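Local coordinates for nitrilotriacetate monooxygenase (PDB 3SDO) that is a flavin-dependent monooxygenase of the bacterial luciferase-like superfamily that oxidises nitrilotriacetate, probably with reduced FMN and molecular oxygen, at the interface of chains A and B. Coordinates in Å, arbitrary orientation; residue numbers count along the deposited sequence, not the author numbering. Chains: chain A/B, Nitrilotriacetate monooxygenase.

Contact 1: the interface of chains A and B. Residues chain A 103-104, 139-140; chain B 105, 107-108, 200.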
loop_
_atom_site.group_PDB
_atom_site.type_symbol
_atom_site.label_atom_id
_atom_site.label_comp_id
_atom_site.label_asym_id
_atom_site.label_seq_id
_atom_site.Cartn_x
_atom_site.Cartn_y
_atom_site.Cartn_z
ATOM N N TYR A 103 12.422 -7.180 4.440
ATOM C CA TYR A 103 11.458 -7.972 3.683
ATOM C C TYR A 103 10.794 -7.191 2.550
ATOM O O TYR A 103 9.661 -7.455 2.196
ATOM C CB TYR A 103 10.425 -8.560 4.650
ATOM C CG TYR A 103 11.079 -9.336 5.779
ATOM C CD1 TYR A 103 11.929 -10.394 5.509
ATOM C CD2 TYR A 103 10.906 -8.958 7.108
ATOM C CE1 TYR A 103 12.550 -11.106 6.540
ATOM C CE2 TYR A 103 11.512 -9.673 8.147
ATOM C CZ TYR A 103 12.338 -10.737 7.850
ATOM O OH TYR A 103 12.947 -11.429 8.872
ATOM N N SER A 104 11.544 -6.252 1.980
ATOM C CA SER A 104 11.087 -5.427 0.866
ATOM C C SER A 104 12.265 -5.175 -0.048
ATOM O O SER A 104 13.413 -5.034 0.412
ATOM C CB SER A 104 10.620 -4.095 1.376
ATOM O OG SER A 104 11.772 -3.351 1.786
ATOM N N ASN A 139 7.614 -15.847 6.839
ATOM C CA ASN A 139 6.753 -15.492 5.707
ATOM C C ASN A 139 7.507 -15.045 4.460
ATOM O O ASN A 139 6.879 -14.678 3.465
ATOM C CB ASN A 139 5.721 -14.438 6.134
ATOM C CG ASN A 139 4.680 -15.021 7.041
ATOM O OD1 ASN A 139 4.398 -16.211 6.950
ATOM N ND2 ASN A 139 4.100 -14.204 7.922
ATOM N N TYR A 140 8.843 -15.121 4.511
ATOM C CA TYR A 140 9.705 -14.607 3.456
ATOM C C TYR A 140 10.905 -15.525 3.159
ATOM O O TYR A 140 11.902 -15.081 2.590
ATOM C CB TYR A 140 10.199 -13.186 3.822
ATOM C CG TYR A 140 9.103 -12.169 3.960
ATOM C CD1 TYR A 140 8.610 -11.481 2.850
ATOM C CD2 TYR A 140 8.515 -11.917 5.187
ATOM C CE1 TYR A 140 7.593 -10.543 2.989
ATOM C CE2 TYR A 140 7.503 -10.982 5.330
ATOM C CZ TYR A 140 7.039 -10.293 4.228
ATOM O OH TYR A 140 6.012 -9.351 4.390
ATOM N N GLU B 105 7.714 -10.311 -3.254
ATOM C CA GLU B 105 7.616 -11.363 -2.259
ATOM C C GLU B 105 6.132 -11.728 -2.221
ATOM O O GLU B 105 5.304 -10.844 -2.106
ATOM C CB GLU B 105 8.100 -10.875 -0.879
ATOM C CG GLU B 105 9.444 -10.112 -0.871
ATOM C CD GLU B 105 9.407 -8.780 -1.649
ATOM O OE1 GLU B 105 8.372 -8.038 -1.585
ATOM O OE2 GLU B 105 10.411 -8.485 -2.365
ATOM N N TYR B 107 4.121 -12.948 0.047
ATOM C CA TYR B 107 3.391 -12.449 1.230
ATOM C C TYR B 107 3.029 -10.974 1.066
ATOM O O TYR B 107 1.912 -10.561 1.415
ATOM C CB TYR B 107 4.179 -12.704 2.520
ATOM C CG TYR B 107 3.343 -12.644 3.774
ATOM C CD1 TYR B 107 2.671 -13.775 4.231
ATOM C CD2 TYR B 107 3.239 -11.465 4.527
ATOM C CE1 TYR B 107 1.913 -13.745 5.366
ATOM C CE2 TYR B 107 2.463 -11.427 5.685
ATOM C CZ TYR B 107 1.813 -12.588 6.105
ATOM O OH TYR B 107 1.035 -12.605 7.252
ATOM N N ASN B 108 3.925 -10.187 0.481
ATOM C CA ASN B 108 3.645 -8.784 0.235
ATOM C C ASN B 108 2.599 -8.600 -0.865
ATOM O O ASN B 108 1.703 -7.744 -0.760
ATOM C CB ASN B 108 4.913 -8.007 -0.120
ATOM C CG ASN B 108 5.865 -7.886 1.032
ATOM O OD1 ASN B 108 5.456 -7.890 2.198
ATOM N ND2 ASN B 108 7.168 -7.805 0.720
ATOM N N VAL B 200 6.954 -20.068 2.850
ATOM C CA VAL B 200 6.052 -19.089 3.454
ATOM C C VAL B 200 5.046 -19.813 4.344
ATOM O O VAL B 200 4.239 -20.635 3.875
ATOM C CB VAL B 200 5.311 -18.276 2.362
ATOM C CG1 VAL B 200 4.340 -17.246 2.987
ATOM C CG2 VAL B 200 6.332 -17.606 1.403
HETATM O O HOH W 1 6.826 -13.921 0.786
#

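Contact 2: the interface of chains A and B. Residues chain A 118, 173, 175, 207; chain B 33-34, 37, 75.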
loop_
_atom_site.group_PDB
_atom_site.type_symbol
_atom_site.label_atom_id
_atom_site.label_comp_id
_atom_site.label_asym_id
_atom_site.label_seq_id
_atom_site.Cartn_x
_atom_site.Cartn_y
_atom_site.Cartn_z
ATOM N N LEU A 118 3.702 11.423 -4.644
ATOM C CA LEU A 118 3.275 12.228 -5.786
ATOM C C LEU A 118 1.736 12.390 -5.810
ATOM O O LEU A 118 1.214 13.475 -6.031
ATOM C CB LEU A 118 3.772 11.616 -7.080
ATOM C CG LEU A 118 3.835 12.528 -8.293
ATOM C CD1 LEU A 118 4.870 13.658 -8.086
ATOM C CD2 LEU A 118 4.175 11.712 -9.542
ATOM N N LEU A 173 11.767 16.951 -16.481
ATOM C CA LEU A 173 10.688 16.588 -17.407
ATOM C C LEU A 173 10.204 17.827 -18.160
ATOM O O LEU A 173 9.288 18.539 -17.718
ATOM C CB LEU A 173 9.547 15.880 -16.668
ATOM C CG LEU A 173 9.919 14.487 -16.166
ATOM C CD1 LEU A 173 8.880 13.971 -15.179
ATOM C CD2 LEU A 173 10.047 13.533 -17.340
ATOM N N ARG A 175 8.977 18.183 -21.431
ATOM C CA ARG A 175 7.732 18.041 -22.204
ATOM C C ARG A 175 7.488 19.197 -23.184
ATOM O O ARG A 175 6.448 19.862 -23.148
ATOM C CB ARG A 175 6.555 17.878 -21.248
ATOM C CG ARG A 175 6.757 16.829 -20.186
ATOM C CD ARG A 175 5.419 16.330 -19.655
ATOM N NE ARG A 175 5.513 15.454 -18.491
ATOM C CZ ARG A 175 5.678 15.861 -17.228
ATOM N NH1 ARG A 175 5.821 17.138 -16.932
ATOM N NH2 ARG A 175 5.715 14.968 -16.248
ATOM N N ARG A 207 9.115 10.416 -10.670
ATOM C CA ARG A 207 9.777 11.672 -10.305
ATOM C C ARG A 207 9.683 11.967 -8.803
ATOM O O ARG A 207 9.065 11.202 -8.036
ATOM C CB ARG A 207 9.155 12.830 -11.092
ATOM C CG ARG A 207 7.668 13.084 -10.790
ATOM C CD ARG A 207 7.287 14.465 -11.228
ATOM N NE ARG A 207 7.985 15.464 -10.414
ATOM C CZ ARG A 207 8.232 16.708 -10.781
ATOM N NH1 ARG A 207 7.825 17.155 -11.970
ATOM N NH2 ARG A 207 8.892 17.522 -9.948
ATOM N N PRO B 33 -0.044 17.329 -20.977
ATOM C CA PRO B 33 1.313 16.858 -21.295
ATOM C C PRO B 33 1.881 15.900 -20.256
ATOM O O PRO B 33 2.629 14.980 -20.586
ATOM C CB PRO B 33 2.144 18.134 -21.302
ATOM C CG PRO B 33 1.194 19.248 -21.504
ATOM C CD PRO B 33 -0.164 18.798 -21.012
ATOM N N ASP B 34 1.520 16.115 -19.001
ATOM C CA ASP B 34 2.036 15.294 -17.913
ATOM C C ASP B 34 1.073 14.179 -17.503
ATOM O O ASP B 34 1.151 13.675 -16.379
ATOM C CB ASP B 34 2.321 16.193 -16.707
ATOM C CG ASP B 34 1.055 16.870 -16.171
ATOM O OD1 ASP B 34 -0.027 16.821 -16.826
ATOM O OD2 ASP B 34 1.145 17.427 -15.082
ATOM N N VAL B 37 1.875 11.050 -15.210
ATOM C CA VAL B 37 2.005 11.268 -13.772
ATOM C C VAL B 37 1.083 12.395 -13.256
ATOM O O VAL B 37 1.455 13.193 -12.390
ATOM C CB VAL B 37 3.467 11.455 -13.367
ATOM C CG1 VAL B 37 4.176 10.097 -13.481
ATOM C CG2 VAL B 37 4.163 12.550 -14.227
ATOM N N ASN B 75 8.341 7.687 -16.659
ATOM C CA ASN B 75 7.708 8.228 -15.473
ATOM C C ASN B 75 6.240 7.831 -15.433
ATOM O O ASN B 75 5.467 8.265 -16.252
ATOM C CB ASN B 75 7.849 9.761 -15.409
ATOM C CG ASN B 75 8.415 10.221 -14.111
ATOM O OD1 ASN B 75 7.693 10.687 -13.241
ATOM N ND2 ASN B 75 9.731 10.046 -13.942
#

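Contact 3: the interface of chains A and B. Residues chain A 105, 108, 199-200; chain B 103, 105, 139-140.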
loop_
_atom_site.group_PDB
_atom_site.type_symbol
_atom_site.label_atom_id
_atom_site.label_comp_id
_atom_site.label_asym_id
_atom_site.label_seq_id
_atom_site.Cartn_x
_atom_site.Cartn_y
_atom_site.Cartn_z
ATOM N N GLU A 105 12.004 -5.135 -1.341
ATOM C CA GLU A 105 13.050 -4.759 -2.298
ATOM C C GLU A 105 13.150 -3.234 -2.332
ATOM O O GLU A 105 12.135 -2.561 -2.515
ATOM C CB GLU A 105 12.734 -5.300 -3.692
ATOM C CG GLU A 105 12.990 -6.776 -3.856
ATOM C CD GLU A 105 14.489 -7.140 -4.070
ATOM O OE1 GLU A 105 15.339 -6.250 -4.337
ATOM O OE2 GLU A 105 14.810 -8.346 -3.996
ATOM N N ASN A 108 11.210 -1.471 -5.075
ATOM C CA ASN A 108 9.763 -1.457 -4.852
ATOM C C ASN A 108 9.359 -0.451 -3.768
ATOM O O ASN A 108 8.349 0.228 -3.898
ATOM C CB ASN A 108 9.240 -2.862 -4.462
ATOM C CG ASN A 108 9.299 -3.851 -5.615
ATOM O OD1 ASN A 108 9.232 -3.454 -6.781
ATOM N ND2 ASN A 108 9.437 -5.148 -5.299
ATOM N N SER A 199 22.358 -4.814 -4.901
ATOM C CA SER A 199 22.857 -4.336 -6.192
ATOM C C SER A 199 21.680 -3.812 -7.009
ATOM O O SER A 199 20.814 -4.587 -7.422
ATOM C CB SER A 199 23.571 -5.460 -6.944
ATOM O OG SER A 199 24.704 -5.890 -6.215
ATOM N N VAL A 200 21.652 -2.488 -7.225
ATOM C CA VAL A 200 20.522 -1.800 -7.868
ATOM C C VAL A 200 21.031 -0.678 -8.795
ATOM O O VAL A 200 21.630 0.299 -8.342
ATOM C CB VAL A 200 19.556 -1.195 -6.812
ATOM C CG1 VAL A 200 18.409 -0.381 -7.490
ATOM C CG2 VAL A 200 19.009 -2.287 -5.891
ATOM N N TYR B 103 9.998 -10.410 -9.032
ATOM C CA TYR B 103 10.577 -9.299 -8.278
ATOM C C TYR B 103 9.682 -8.797 -7.123
ATOM O O TYR B 103 9.757 -7.650 -6.704
ATOM C CB TYR B 103 10.939 -8.185 -9.264
ATOM C CG TYR B 103 11.894 -8.700 -10.333
ATOM C CD1 TYR B 103 13.129 -9.226 -9.978
ATOM C CD2 TYR B 103 11.538 -8.713 -11.691
ATOM C CE1 TYR B 103 14.018 -9.738 -10.946
ATOM C CE2 TYR B 103 12.417 -9.221 -12.661
ATOM C CZ TYR B 103 13.650 -9.730 -12.284
ATOM O OH TYR B 103 14.532 -10.217 -13.232
ATOM N N GLU B 105 7.714 -10.311 -3.254
ATOM C CA GLU B 105 7.616 -11.363 -2.259
ATOM C C GLU B 105 6.132 -11.728 -2.221
ATOM O O GLU B 105 5.304 -10.844 -2.106
ATOM C CB GLU B 105 8.100 -10.875 -0.879
ATOM C CG GLU B 105 9.444 -10.112 -0.871
ATOM C CD GLU B 105 9.407 -8.780 -1.649
ATOM O OE1 GLU B 105 8.372 -8.038 -1.585
ATOM O OE2 GLU B 105 10.411 -8.485 -2.365
ATOM N N ASN B 139 17.762 -4.055 -11.157
ATOM C CA ASN B 139 17.192 -3.241 -10.088
ATOM C C ASN B 139 16.822 -4.068 -8.849
ATOM O O ASN B 139 16.257 -3.548 -7.888
ATOM C CB ASN B 139 15.981 -2.462 -10.620
ATOM C CG ASN B 139 16.389 -1.316 -11.555
ATOM O OD1 ASN B 139 17.493 -0.774 -11.451
ATOM N ND2 ASN B 139 15.481 -0.924 -12.448
ATOM N N TYR B 140 17.105 -5.365 -8.901
ATOM C CA TYR B 140 16.786 -6.281 -7.808
ATOM C C TYR B 140 17.953 -7.253 -7.501
ATOM O O TYR B 140 17.764 -8.262 -6.841
ATOM C CB TYR B 140 15.513 -7.054 -8.160
ATOM C CG TYR B 140 14.276 -6.185 -8.391
ATOM C CD1 TYR B 140 13.492 -5.789 -7.331
ATOM C CD2 TYR B 140 13.888 -5.791 -9.675
ATOM C CE1 TYR B 140 12.352 -4.999 -7.516
ATOM C CE2 TYR B 140 12.740 -5.029 -9.881
ATOM C CZ TYR B 140 11.982 -4.627 -8.797
ATOM O OH TYR B 140 10.851 -3.872 -8.976
HETATM O O HOH W 2 15.546 -3.562 -5.332
HETATM O O HOH W 3 9.588 -5.753 -2.586
#

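Contact 4: the interface of chains A and B. Residues chain A 81, 84-85, 119; chain B 81, 84-85, 119.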
loop_
_atom_site.group_PDB
_atom_site.type_symbol
_atom_site.label_atom_id
_atom_site.label_comp_id
_atom_site.label_asym_id
_atom_site.label_seq_id
_atom_site.Cartn_x
_atom_site.Cartn_y
_atom_site.Cartn_z
ATOM N N SER A 81 -1.431 0.683 0.338
ATOM C CA SER A 81 -2.814 0.722 -0.110
ATOM C C SER A 81 -3.670 1.640 0.779
ATOM O O SER A 81 -4.395 2.496 0.276
ATOM C CB SER A 81 -3.453 -0.675 -0.170
ATOM O OG SER A 81 -3.326 -1.396 1.051
ATOM N N SER A 84 -2.701 5.406 0.447
ATOM C CA SER A 84 -2.967 5.934 -0.882
ATOM C C SER A 84 -4.464 6.264 -1.023
ATOM O O SER A 84 -4.835 7.302 -1.555
ATOM C CB SER A 84 -2.527 4.919 -1.946
ATOM O OG SER A 84 -1.115 4.725 -1.946
ATOM N N ALA A 85 -5.316 5.371 -0.513
ATOM C CA ALA A 85 -6.760 5.612 -0.446
ATOM C C ALA A 85 -7.087 6.828 0.475
ATOM O O ALA A 85 -7.893 7.669 0.117
ATOM C CB ALA A 85 -7.497 4.315 0.015
ATOM N N ILE A 119 1.019 11.299 -5.555
ATOM C CA ILE A 119 -0.443 11.332 -5.545
ATOM C C ILE A 119 -0.957 12.293 -4.474
ATOM O O ILE A 119 -1.935 13.025 -4.702
ATOM C CB ILE A 119 -1.039 9.925 -5.309
ATOM C CG1 ILE A 119 -0.804 9.053 -6.543
ATOM C CG2 ILE A 119 -2.566 10.045 -4.974
ATOM C CD1 ILE A 119 -0.976 7.518 -6.322
ATOM N N SER B 81 -0.495 1.745 -5.256
ATOM C CA SER B 81 -0.842 3.076 -4.752
ATOM C C SER B 81 -1.857 3.763 -5.641
ATOM O O SER B 81 -2.862 4.282 -5.170
ATOM C CB SER B 81 0.405 3.942 -4.577
ATOM O OG SER B 81 1.161 3.972 -5.742
ATOM N N SER B 84 -5.355 2.005 -5.418
ATOM C CA SER B 84 -5.983 2.195 -4.110
ATOM C C SER B 84 -6.595 3.606 -3.998
ATOM O O SER B 84 -7.680 3.773 -3.453
ATOM C CB SER B 84 -4.965 1.959 -3.000
ATOM O OG SER B 84 -4.548 0.599 -2.930
ATOM N N ALA B 85 -5.883 4.609 -4.517
ATOM C CA ALA B 85 -6.439 5.976 -4.640
ATOM C C ALA B 85 -7.660 6.055 -5.575
ATOM O O ALA B 85 -8.678 6.705 -5.266
ATOM C CB ALA B 85 -5.330 6.937 -5.102
ATOM N N ILE B 119 -10.542 -2.641 0.609
ATOM C CA ILE B 119 -10.867 -1.205 0.541
ATOM C C ILE B 119 -11.875 -0.940 -0.575
ATOM O O ILE B 119 -12.816 -0.155 -0.386
ATOM C CB ILE B 119 -9.584 -0.297 0.364
ATOM C CG1 ILE B 119 -8.704 -0.371 1.613
ATOM C CG2 ILE B 119 -9.958 1.186 0.026
ATOM C CD1 ILE B 119 -7.293 0.131 1.365
#

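Contact 1: the interface of chains A and B
The phenol of A:Tyr140 and the side-chain amide of B:Asn108 meet across the subunit boundary, the hydroxyl OH donating to the amide oxygen OD1 of B:Asn108 at 2.7 Å. The hydroxyl comes from above the carbonyl plane, 36° out of it, and not along a lone pair. The other end of the same amide works in its own plane: ND2 of B:Asn108 gives a fairly straight bond to the backbone O of A:Tyr103 at 2.9 Å, nearly along the C=O axis. ND2 of B:Asn108 also donates within its own chain to the carboxylate oxygen OE1 of B:Glu105, at 2.6 Å. Bonds at both OD1 and ND2 fix the flip of the amide. Next to this group, the amide of A:Asn139 stacks over one face of the B:Tyr107 ring, the planes 10° apart, with ND2 offset toward the rim and 3.3 Å from CZ. CG of B:Tyr107 stands anti to its backbone N (chi1 -161°), which turns the ring beneath this amide. Water 1 joins the backbone O of A:Asn139 to the backbone N of B:Tyr107. Further out, CB of A:Tyr103 lies over the centre of the A:Tyr140 ring, while CB of B:Glu105 meets that ring at its edge; both probably help to hold the phenol in place. In the fold, B:Tyr107 and B:Asn108 occupy the first turn of helix 106-119, facing the loop after strand 94-100 and the end of 3-10 helix 136-139 of chain A.

Contact 2: the interface of chains A and B
Loop segments form most of this patch of the two-fold interface: on chain A the stretches carrying A:Leu173, A:Arg175 and A:Arg207, and on chain B the segment around 3-10 helix 35-37. A:Arg175 reaches across with its chain extended from CG to NE (chi2 -157°, chi3 -172°), laying its guanidinium flat over B:Asp34. CB of B:Asp34 sits over the centre of that group, 3.4 Å from CZ of A:Arg175, while CB of A:Leu173 packs against the opposite face nearer the rim. The guanidinium is thus sandwiched between aliphatic carbons. The carboxylate of B:Asp34 is turned 77° from it, and OD2 remains 5.0 Å from NH1 of A:Arg175; any attraction there would act at a distance, without a salt bridge. One branch of B:Val37, CG2, lies 3.5 Å from NH2 of A:Arg175, and its CB meets CD2 of A:Leu118 at 3.9 Å. Farther along, OD1 of B:Asn75 accepts a weak, bent hydrogen bond from the backbone N of A:Arg207 at 3.0 Å. CD1 of A:Leu173 touches CG of the same asparagine. In the fold, A:Leu118 lies near the C-terminal end of helix 106-119, and B:Asn75 directly follows helix 71-74.

Contact 3: the interface of chains A and B
Direct hydrogen bonds across the boundary centre on A:Asn108. OD1 of A:Asn108 accepts from the phenol OH of B:Tyr140 at 2.8 Å, the donor lying above the carbonyl plane, and its ND2 donates to the backbone O of B:Tyr103 at 2.9 Å, with the acceptor in the amide plane. Water extends this network. Water 3 lies 2.8 Å from ND2 of A:Asn108 and also bonds to the backbone N of A:Glu105 and to OE1 of B:Glu105, linking that carboxylate to the opposite subunit. Water 2 connects OE1 of A:Glu105 with the backbone O of B:Asn139. Among the apolar contacts, A:Glu105, bent at chi2 (-79°), crosses the B:Tyr140 ring at a slant, CB meeting its edge and CG 3.6 Å from CD1. The carboxylate and ring planes are 74° apart. CB of B:Tyr103 backs one face of that ring. CG1 of A:Val200 packs 4.1 Å from CA of B:Asn139. OE2 of A:Glu105 is 4.7 Å from OE2 of B:Glu105; if both acids were ionised, their proximity could raise the pKa of one of them. In the fold, A:Glu105 immediately precedes helix 106-119, whose first turn carries A:Asn108, and A:Val200 ends the short strand 199-200.

Contact 4: the interface of chains A and B
OG of A:Ser84 stands anti to its carbonyl carbon (chi1 -66°), which directs the hydroxyl toward B:Ser81, and B:Ser84 adopts the same rotamer (chi1 -67°) toward A:Ser81. In A:Ser81 and B:Ser81, OG instead lies between the backbone N and the carbonyl carbon (chi1 53°), which turns each hydroxyl away from the serine across the boundary. The elements involved are helices of the luciferase-like monooxygenase fold, helix 79-88 of chain A meeting its counterpart 79-87 of chain B around the two-fold axis. The small side chains probably allow the two helix backbones to approach closely. CB of A:Ser84 lies 3.8 Å from CA of B:Ser81, and CA of A:Ser81 is equally near CB of B:Ser84. Close to the axis, A:Ser84 and B:Ser84 meet through their methylene carbons, CB to CB at 4.0 Å. The backbone carbonyls also take part: the methyl CB of A:Ala85 packs 3.5 Å from the O of B:Ser84, and CB of B:Ala85 sits 3.6 Å from the O of A:Ser84. A:Ile119 and B:Ile119, each the last residue of helix 106-119, border the packing on both sides. CG2 of B:Ile119 touches CB of A:Ala85 at 4.0 Å, while its other branch extends CD1 toward the backbone O of A:Ser81. On the opposite side, CD1 of A:Ile119 lies 3.9 Å from the backbone C of B:Ser81, while its CG2 branch faces the methyl of B:Ala85.

Contacts 1 and 3 are two-fold related versions of nearly the same patch, their C-alpha centres about 13 Å apart, and they share B:Glu105. Contact 4 lies about 21 Å from contact 1 and 22 Å from contact 3, while contact 2 is about 19 Å from contact 4 and 31 Å from contact 1. Helix 106-119 contributes to all four: its first turn serves contacts 1 and 3, and its C-terminal end serves contacts 2 and 4. Polar, water-assisted pairing and close helix packing thus act together on one symmetric interface, consistent with a dimer, although the structure alone does not show the state in solution.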